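Local coordinates for ABC transporter substrate binding protein (Ribose) (PDB 4WT7) that probably binds a sugar or sugar alcohol for uptake by an ABC transporter, and holds D-allitol between its two lobes in this crystal, at residues 248-253 / 271-276; 255-260 / 304-309. All blocks are in the same frame, centred on the assembly; numbering follows the deposited sequence.

Contact 1: 248-253 / 271-276. With X9X (D-allitol), chain C.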
ATOM      1  N   TYR A 248       5.110 -11.952  -6.352  1.00 13.39           N
ATOM      2  CA  TYR A 248       5.293 -11.438  -4.998  1.00 12.78           C
ATOM      3  C   TYR A 248       4.613 -10.086  -4.849  1.00 12.36           C
ATOM      4  O   TYR A 248       4.644  -9.287  -5.763  1.00 12.52           O
ATOM      5  CB  TYR A 248       6.795 -11.295  -4.707  1.00 12.79           C
ATOM      6  CG  TYR A 248       7.495 -12.621  -4.704  1.00 13.23           C
ATOM      7  CD1 TYR A 248       7.543 -13.407  -3.551  1.00 13.11           C
ATOM      8  CD2 TYR A 248       8.063 -13.119  -5.857  1.00 13.85           C
ATOM      9  CE1 TYR A 248       8.156 -14.624  -3.545  1.00 13.58           C
ATOM     10  CE2 TYR A 248       8.658 -14.386  -5.874  1.00 14.33           C
ATOM     11  CZ  TYR A 248       8.701 -15.128  -4.717  1.00 14.19           C
ATOM     12  OH  TYR A 248       9.312 -16.361  -4.733  1.00 14.74           O
ATOM     13  N   GLY A 249       4.002  -9.841  -3.687  1.00 11.89           N
ATOM     14  CA  GLY A 249       3.365  -8.561  -3.436  1.00 11.52           C
ATOM     15  C   GLY A 249       2.936  -8.284  -1.998  1.00 11.02           C
ATOM     16  O   GLY A 249       3.259  -9.022  -1.053  1.00 10.92           O
ATOM     17  N   VAL A 250       2.183  -7.197  -1.851  1.00 10.77           N
ATOM     18  CA  VAL A 250       1.783  -6.714  -0.552  1.00 10.34           C
ATOM     19  C   VAL A 250       0.337  -6.235  -0.571  1.00 10.32           C
ATOM     20  O   VAL A 250      -0.149  -5.770  -1.608  1.00 10.57           O
ATOM     21  CB  VAL A 250       2.702  -5.514  -0.159  1.00 10.05           C
ATOM     22  CG1 VAL A 250       2.346  -4.978   1.198  1.00  9.66           C
ATOM     23  CG2 VAL A 250       4.150  -5.914  -0.237  1.00 10.18           C
ATOM     24  N   ASP A 251      -0.310  -6.363   0.594  1.00 10.10           N
ATOM     25  CA  ASP A 251      -1.651  -5.859   0.942  1.00 10.06           C
ATOM     26  C   ASP A 251      -2.538  -6.990   1.517  1.00 10.24           C
ATOM     27  O   ASP A 251      -3.342  -6.757   2.425  1.00 10.13           O
ATOM     28  CB  ASP A 251      -2.384  -5.195  -0.230  1.00 10.35           C
ATOM     29  CG  ASP A 251      -1.875  -3.805  -0.535  1.00 10.19           C
ATOM     30  OD1 ASP A 251      -0.894  -3.394   0.105  1.00  9.87           O
ATOM     31  OD2 ASP A 251      -2.445  -3.157  -1.459  1.00 10.48           O
ATOM     32  N   GLY A 252      -2.376  -8.207   0.980  1.00 10.57           N
ATOM     33  CA  GLY A 252      -3.298  -9.290   1.283  1.00 11.06           C
ATOM     34  C   GLY A 252      -4.739  -8.994   0.886  1.00 11.17           C
ATOM     35  O   GLY A 252      -5.668  -9.190   1.672  1.00 11.25           O
ATOM     36  N   SER A 253      -4.944  -8.499  -0.323  1.00 11.40           N
ATOM     37  CA  SER A 253      -6.301  -8.426  -0.850  1.00 11.85           C
ATOM     38  C   SER A 253      -6.808  -9.871  -0.924  1.00 12.33           C
ATOM     39  O   SER A 253      -6.047 -10.766  -1.217  1.00 12.43           O
ATOM     40  CB  SER A 253      -6.330  -7.752  -2.235  1.00 12.14           C
ATOM     41  OG  SER A 253      -5.526  -6.589  -2.243  1.00 11.74           O
ATOM     42  N   VAL A 271       2.437 -10.069   1.413  1.00 10.60           N
ATOM     43  CA  VAL A 271       2.430  -9.611   2.810  1.00 10.25           C
ATOM     44  C   VAL A 271       1.108  -8.894   3.115  1.00 10.04           C
ATOM     45  O   VAL A 271       0.814  -7.805   2.597  1.00  9.89           O
ATOM     46  CB  VAL A 271       3.633  -8.691   3.136  1.00 10.01           C
ATOM     47  CG1 VAL A 271       3.599  -8.320   4.613  1.00  9.74           C
ATOM     48  CG2 VAL A 271       4.980  -9.388   2.780  1.00 10.32           C
ATOM     49  N   ALA A 272       0.309  -9.505   3.969  1.00 10.09           N
ATOM     50  CA  ALA A 272      -0.985  -8.937   4.283  1.00 10.41           C
ATOM     51  C   ALA A 272      -0.806  -7.741   5.202  1.00 11.29           C
ATOM     52  O   ALA A 272      -0.042  -7.790   6.195  1.00  9.67           O
ATOM     53  CB  ALA A 272      -1.878  -9.953   4.911  1.00 10.34           C
ATOM     54  N   GLN A 273      -1.517  -6.688   4.847  1.00 11.80           N
ATOM     55  CA  GLN A 273      -1.695  -5.530   5.705  1.00  9.21           C
ATOM     56  C   GLN A 273      -3.060  -5.538   6.342  1.00 11.03           C
ATOM     57  O   GLN A 273      -3.899  -6.410   6.048  1.00 10.63           O
ATOM     58  CB  GLN A 273      -1.565  -4.270   4.870  1.00  9.11           C
ATOM     59  CG  GLN A 273      -0.192  -4.078   4.319  1.00  9.05           C
ATOM     60  CD  GLN A 273       0.069  -2.619   3.906  1.00 10.92           C
ATOM     61  OE1 GLN A 273       0.456  -1.799   4.728  1.00 10.90           O
ATOM     62  NE2 GLN A 273      -0.182  -2.303   2.644  1.00  9.28           N
ATOM     63  N   GLN A 274      -3.287  -4.542   7.199  1.00  9.55           N
ATOM     64  CA  GLN A 274      -4.526  -4.404   7.967  1.00  9.25           C
ATOM     65  C   GLN A 274      -5.088  -2.988   7.773  1.00  9.17           C
ATOM     66  O   GLN A 274      -4.984  -2.130   8.664  1.00  9.00           O
ATOM     67  CB  GLN A 274      -4.244  -4.665   9.431  1.00  9.19           C
ATOM     68  CG  GLN A 274      -3.628  -6.028   9.687  1.00  9.33           C
ATOM     69  CD  GLN A 274      -3.665  -6.433  11.172  1.00 12.37           C
ATOM     70  OE1 GLN A 274      -4.720  -6.828  11.687  1.00  9.73           O
ATOM     71  NE2 GLN A 274      -2.509  -6.384  11.849  1.00  9.32           N
ATOM     72  N   PRO A 275      -5.652  -2.734   6.594  1.00  9.36           N
ATOM     73  CA  PRO A 275      -6.116  -1.385   6.261  1.00  9.87           C
ATOM     74  C   PRO A 275      -7.274  -0.908   7.147  1.00  9.52           C
ATOM     75  O   PRO A 275      -7.312   0.256   7.550  1.00  9.42           O
ATOM     76  CB  PRO A 275      -6.515  -1.508   4.788  1.00 10.98           C
ATOM     77  CG  PRO A 275      -6.659  -3.034   4.541  1.00 10.73           C
ATOM     78  CD  PRO A 275      -5.603  -3.609   5.406  1.00  9.59           C
ATOM     79  N   ALA A 276      -8.214  -1.768   7.477  1.00  9.85           N
ATOM     80  CA  ALA A 276      -9.260  -1.290   8.370  1.00 11.02           C
ATOM     81  C   ALA A 276      -8.634  -0.871   9.726  1.00  9.94           C
ATOM     82  O   ALA A 276      -8.959   0.195  10.264  1.00  9.72           O
ATOM     83  CB  ALA A 276     -10.357  -2.311   8.522  1.00 10.48           C
TER
HETATM   84  OAA X9X C 401      -0.050   3.500  -3.769  1.00 12.22           O
HETATM   85  CAG X9X C 401      -0.466   2.257  -4.208  1.00  5.73           C
HETATM   86  CAI X9X C 401      -0.675   1.177  -3.198  1.00  5.41           C
HETATM   87  OAC X9X C 401       0.542   0.705  -2.672  1.00  9.79           O
HETATM   88  CAK X9X C 401      -1.675   1.591  -2.158  1.00  1.73           C
HETATM   89  OAE X9X C 401      -2.786   2.002  -2.858  1.00 10.31           O
HETATM   90  CAL X9X C 401      -2.125   0.406  -1.301  1.00 12.27           C
HETATM   91  OAF X9X C 401      -2.627  -0.622  -2.083  1.00  9.48           O
HETATM   92  CAJ X9X C 401      -1.139  -0.115  -0.276  1.00  8.59           C
HETATM   93  OAD X9X C 401      -0.190  -0.981  -0.795  1.00 10.55           O
HETATM   94  CAH X9X C 401      -0.467   0.937   0.583  1.00  7.04           C
HETATM   95  OAB X9X C 401      -0.098   0.514   1.878  1.00 10.03           O
HETATM   96  O   HOH W   1      -5.408  -7.943   4.528  1.00 10.66           O
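The side chain of Asp251 runs alongside that of Gln273, both pointing the same way into the sugar cleft, with carboxylate and amide planes 33° apart. They extend from the C-terminal ends of two neighbouring parallel strands, 246-249 and 267-272, joined through helix 254-260 in a beta-alpha-beta crossover of a two-lobed periplasmic binding protein. Gln273 NE2 gives one N-H to Asp251 OD1 (2.9 Å), which it meets from above the carboxylate plane, and the other to allitol OAB along a nearly straight line (170°). With both N-H groups engaged and OE1 hydrogen-bonded to Ser132, the amide is fixed in rotation. Gln273 CG lies beside the backbone N (chi1 -66°), and the extended chain beyond it brings the amide level with the Asp251 carboxylate. The carboxylate accepts from two adjacent hydroxyls of allitol, OAD to Asp251 OD1 at 2.7 Å and OAF to Asp251 OD2 at 2.6 Å; Asp120, His44, Asp47 and Arg170 also grip the ligand.

Behind the pocket, Val271 N bonds to Gly249 O, and Asp251 N to Val271 O at 2.7 Å. Past the corner at Val250 the pairing alters: Gln273 N reaches Asp251 O (3.0 Å) from well above the carbonyl plane. On the opposite face of the sheet from Asp251, Val250 CG1 lies loosely against Val271 CB, and both valines touch Ile137 of helix 134-148. Gly252 CA comes 3.8 Å from Ala272 CA, with the Ala272 methyl where a side chain at 252 would point; a water bridges the carbonyls beyond, 3.1 Å from Gly252 O and 2.6 Å from Gln273 O.

Contact 2: 255-260 / 304-309; sequences EVLQLV and LLANKQ
The peptide carbonyl of Asn307 and that of Val260 are the flat groups here, and each is met by a side chain from the other segment. Val260 CG1 sits over one face of the Asn307 carbonyl, 3.5 Å from Asn307 C and 3.4 Å from Asn307 O, placed there by lying anti to the backbone N. Onto the Val260 carbonyl comes Lys308: its NZ hydrogen-bonds to Val260 O at 2.9 Å from above the carbonyl plane (47° out), while the methylene CG touches Val260 O at 3.3 Å. The lysine chain leaves its backbone with CG beside the N, stays extended to CE and bends only at its last torsion (chi4 -69°), which brings NZ back to the helix end.

The strongest partner of that ammonium group is Asp262 O; Ala267 O is another and Ser265 O is held weakly, so it ties the helix end to the connection leading into strand 267-272. Its place at the C-terminal end of helix 254-260 is consistent with a favourable interaction with the helix dipole. Deeper in, Leu257 CD2 meets Ala306 CB at 4.1 Å; this alanine directs its methyl toward the helix, while Asn307, the next residue, starts its side chain away from the helix and bonds through ND2 to Gln144. Helix 311-318 covers the same apolar patch, with Thr315 and Leu318 against Leu257 and Val311 against Val260.

The axes of helix segment 255-260 and strand 304-307 approach to 8.8 Å, with 48° between their directions. This is a crossover helix packed against one side of an alpha/beta sheet, reaching past strand 267-272 to the antiparallel edge strand 304-307 of a periplasmic binding protein lobe.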
ATOM      1  N   GLU A 255      -8.720 -11.558  -2.993  1.00 15.86           N
ATOM      2  CA  GLU A 255      -8.613 -12.202  -4.292  1.00 16.18           C
ATOM      3  C   GLU A 255      -7.186 -12.711  -4.574  1.00 17.31           C
ATOM      4  O   GLU A 255      -7.014 -13.691  -5.283  1.00 16.91           O
ATOM      5  CB  GLU A 255      -9.125 -11.266  -5.388  1.00 19.56           C
ATOM      6  CG  GLU A 255      -8.380  -9.901  -5.473  1.00 27.06           C
ATOM      7  CD  GLU A 255      -9.006  -8.731  -4.628  1.00 27.15           C
ATOM      8  OE1 GLU A 255      -9.469  -8.926  -3.456  1.00 20.56           O
ATOM      9  OE2 GLU A 255      -9.004  -7.592  -5.174  1.00 28.41           O
ATOM     10  N   VAL A 256      -6.161 -12.085  -3.990  1.00 13.68           N
ATOM     11  CA  VAL A 256      -4.774 -12.522  -4.227  1.00 13.55           C
ATOM     12  C   VAL A 256      -4.297 -13.563  -3.228  1.00 13.42           C
ATOM     13  O   VAL A 256      -3.599 -14.507  -3.599  1.00 13.71           O
ATOM     14  CB  VAL A 256      -3.775 -11.326  -4.206  1.00 13.02           C
ATOM     15  CG1 VAL A 256      -2.349 -11.801  -4.419  1.00 12.97           C
ATOM     16  CG2 VAL A 256      -4.160 -10.343  -5.274  1.00 13.25           C
ATOM     17  N   LEU A 257      -4.693 -13.401  -1.968  1.00 13.07           N
ATOM     18  CA  LEU A 257      -4.446 -14.416  -0.940  1.00 13.07           C
ATOM     19  C   LEU A 257      -4.948 -15.785  -1.370  1.00 13.77           C
ATOM     20  O   LEU A 257      -4.283 -16.792  -1.141  1.00 13.95           O
ATOM     21  CB  LEU A 257      -5.130 -14.028   0.360  1.00 12.78           C
ATOM     22  CG  LEU A 257      -4.444 -12.900   1.122  1.00 12.11           C
ATOM     23  CD1 LEU A 257      -4.988 -12.756   2.504  1.00 11.91           C
ATOM     24  CD2 LEU A 257      -2.934 -13.110   1.161  1.00 11.90           C
ATOM     25  N   GLN A 258      -6.116 -15.808  -1.997  1.00 14.53           N
ATOM     26  CA  GLN A 258      -6.686 -17.068  -2.453  1.00 16.92           C
ATOM     27  C   GLN A 258      -5.913 -17.639  -3.638  1.00 15.70           C
ATOM     28  O   GLN A 258      -5.916 -18.833  -3.841  1.00 16.13           O
ATOM     29  CB  GLN A 258      -8.183 -16.943  -2.723  1.00 20.98           C
ATOM     30  CG  GLN A 258      -8.580 -16.113  -3.932  1.00 22.62           C
ATOM     31  CD  GLN A 258     -10.079 -15.745  -3.892  1.00 26.38           C
ATOM     32  OE1 GLN A 258     -10.608 -15.451  -2.818  1.00 27.05           O
ATOM     33  NE2 GLN A 258     -10.767 -15.794  -5.055  1.00 26.76           N
ATOM     34  N   LEU A 259      -5.184 -16.797  -4.369  1.00 15.73           N
ATOM     35  CA  LEU A 259      -4.229 -17.305  -5.354  1.00 15.44           C
ATOM     36  C   LEU A 259      -3.005 -17.940  -4.672  1.00 16.26           C
ATOM     37  O   LEU A 259      -2.553 -19.036  -5.044  1.00 15.70           O
ATOM     38  CB  LEU A 259      -3.784 -16.208  -6.340  1.00 15.77           C
ATOM     39  CG  LEU A 259      -4.799 -15.637  -7.337  1.00 19.97           C
ATOM     40  CD1 LEU A 259      -4.105 -14.701  -8.287  1.00 18.70           C
ATOM     41  CD2 LEU A 259      -5.517 -16.710  -8.147  1.00 22.48           C
ATOM     42  N   VAL A 260      -2.462 -17.247  -3.668  1.00 14.51           N
ATOM     43  CA  VAL A 260      -1.344 -17.780  -2.905  1.00 14.34           C
ATOM     44  C   VAL A 260      -1.712 -19.168  -2.347  1.00 14.82           C
ATOM     45  O   VAL A 260      -0.864 -20.068  -2.257  1.00 15.09           O
ATOM     46  CB  VAL A 260      -0.968 -16.815  -1.744  1.00 13.61           C
ATOM     47  CG1 VAL A 260       0.003 -17.465  -0.764  1.00 13.54           C
ATOM     48  CG2 VAL A 260      -0.408 -15.520  -2.290  1.00 13.22           C
ATOM     49  N   LEU A 304       1.429  -9.273   7.985  1.00 13.29           N
ATOM     50  CA  LEU A 304       1.650 -10.721   8.072  1.00 13.86           C
ATOM     51  C   LEU A 304       2.046 -11.348   6.734  1.00 13.83           C
ATOM     52  O   LEU A 304       1.244 -11.383   5.809  1.00 13.69           O
ATOM     53  CB  LEU A 304       0.360 -11.413   8.560  1.00 14.32           C
ATOM     54  CG  LEU A 304      -0.338 -10.815   9.770  1.00 15.00           C
ATOM     55  CD1 LEU A 304      -1.865 -11.111   9.777  1.00 15.23           C
ATOM     56  CD2 LEU A 304       0.344 -11.432  10.991  1.00 15.87           C
ATOM     57  N   LEU A 305       3.267 -11.862   6.630  1.00 14.08           N
ATOM     58  CA  LEU A 305       3.694 -12.480   5.389  1.00 14.17           C
ATOM     59  C   LEU A 305       2.930 -13.797   5.176  1.00 14.63           C
ATOM     60  O   LEU A 305       3.046 -14.734   5.964  1.00 15.21           O
ATOM     61  CB  LEU A 305       5.197 -12.752   5.375  1.00 14.50           C
ATOM     62  CG  LEU A 305       5.621 -13.175   3.970  1.00 14.60           C
ATOM     63  CD1 LEU A 305       7.030 -12.694   3.621  1.00 15.03           C
ATOM     64  CD2 LEU A 305       5.540 -14.675   3.837  1.00 15.22           C
ATOM     65  N   ALA A 306       2.154 -13.847   4.107  1.00 14.52           N
ATOM     66  CA  ALA A 306       1.508 -15.072   3.673  1.00 14.99           C
ATOM     67  C   ALA A 306       2.233 -15.683   2.456  1.00 16.50           C
ATOM     68  O   ALA A 306       2.313 -15.078   1.384  1.00 17.01           O
ATOM     69  CB  ALA A 306       0.053 -14.796   3.332  1.00 14.88           C
ATOM     70  N   ASN A 307       2.757 -16.896   2.628  1.00 15.72           N
ATOM     71  CA  ASN A 307       3.278 -17.653   1.508  1.00 16.05           C
ATOM     72  C   ASN A 307       2.382 -18.885   1.340  1.00 19.57           C
ATOM     73  O   ASN A 307       1.340 -18.996   2.019  1.00 16.63           O
ATOM     74  CB  ASN A 307       4.746 -18.023   1.729  1.00 16.47           C
ATOM     75  CG  ASN A 307       4.970 -18.844   2.984  1.00 18.56           C
ATOM     76  OD1 ASN A 307       4.175 -19.744   3.334  1.00 17.48           O
ATOM     77  ND2 ASN A 307       6.055 -18.532   3.682  1.00 18.00           N
ATOM     78  N   LYS A 308       2.759 -19.816   0.463  1.00 17.73           N
ATOM     79  CA  LYS A 308       1.857 -20.927   0.190  1.00 17.67           C
ATOM     80  C   LYS A 308       1.615 -21.790   1.449  1.00 18.11           C
ATOM     81  O   LYS A 308       0.545 -22.343   1.599  1.00 19.86           O
ATOM     82  CB  LYS A 308       2.327 -21.760  -1.009  1.00 17.97           C
ATOM     83  CG  LYS A 308       2.362 -20.958  -2.300  1.00 18.25           C
ATOM     84  CD  LYS A 308       2.335 -21.883  -3.486  1.00 20.04           C
ATOM     85  CE  LYS A 308       1.964 -21.163  -4.732  1.00 17.90           C
ATOM     86  NZ  LYS A 308       0.550 -20.734  -4.713  1.00 17.67           N
ATOM     87  N   GLN A 309       2.582 -21.864   2.354  1.00 28.00           N
ATOM     88  CA  GLN A 309       2.375 -22.550   3.629  1.00 29.12           C
ATOM     89  C   GLN A 309       1.586 -21.743   4.676  1.00 29.69           C
ATOM     90  O   GLN A 309       0.786 -22.305   5.415  1.00 29.11           O
ATOM     91  CB  GLN A 309       3.716 -22.955   4.248  1.00 32.47           C
ATOM     92  CG  GLN A 309       4.439 -24.065   3.503  1.00 36.47           C
ATOM     93  CD  GLN A 309       4.747 -23.709   2.039  1.00 38.88           C
ATOM     94  OE1 GLN A 309       5.254 -22.609   1.734  1.00 38.98           O
ATOM     95  NE2 GLN A 309       4.441 -24.641   1.128  1.00 36.77           N
TER

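How the contacts relate
Both contacts belong to the same lobe and share one beta-alpha-beta unit: contact 1 joins its two strands, contact 2 lays its connecting helix on the next strand of the sheet. Strands 267-272 and 304-307 are neighbours, tied between the contacts by a probable hydrogen bond from Leu304 N to Ala272 O, and Leu257 CD1 packs on Gly252 O. Contact 1 is wholly buried at the cleft, where backbone pairing joins the strands and a carboxylate and an amide bind the ligand. Contact 2, farther from the chain centre and partly buried, relies on aliphatic side chains and a lysine at its rim; the side chain of Leu257 is about 13 Å from the allitol.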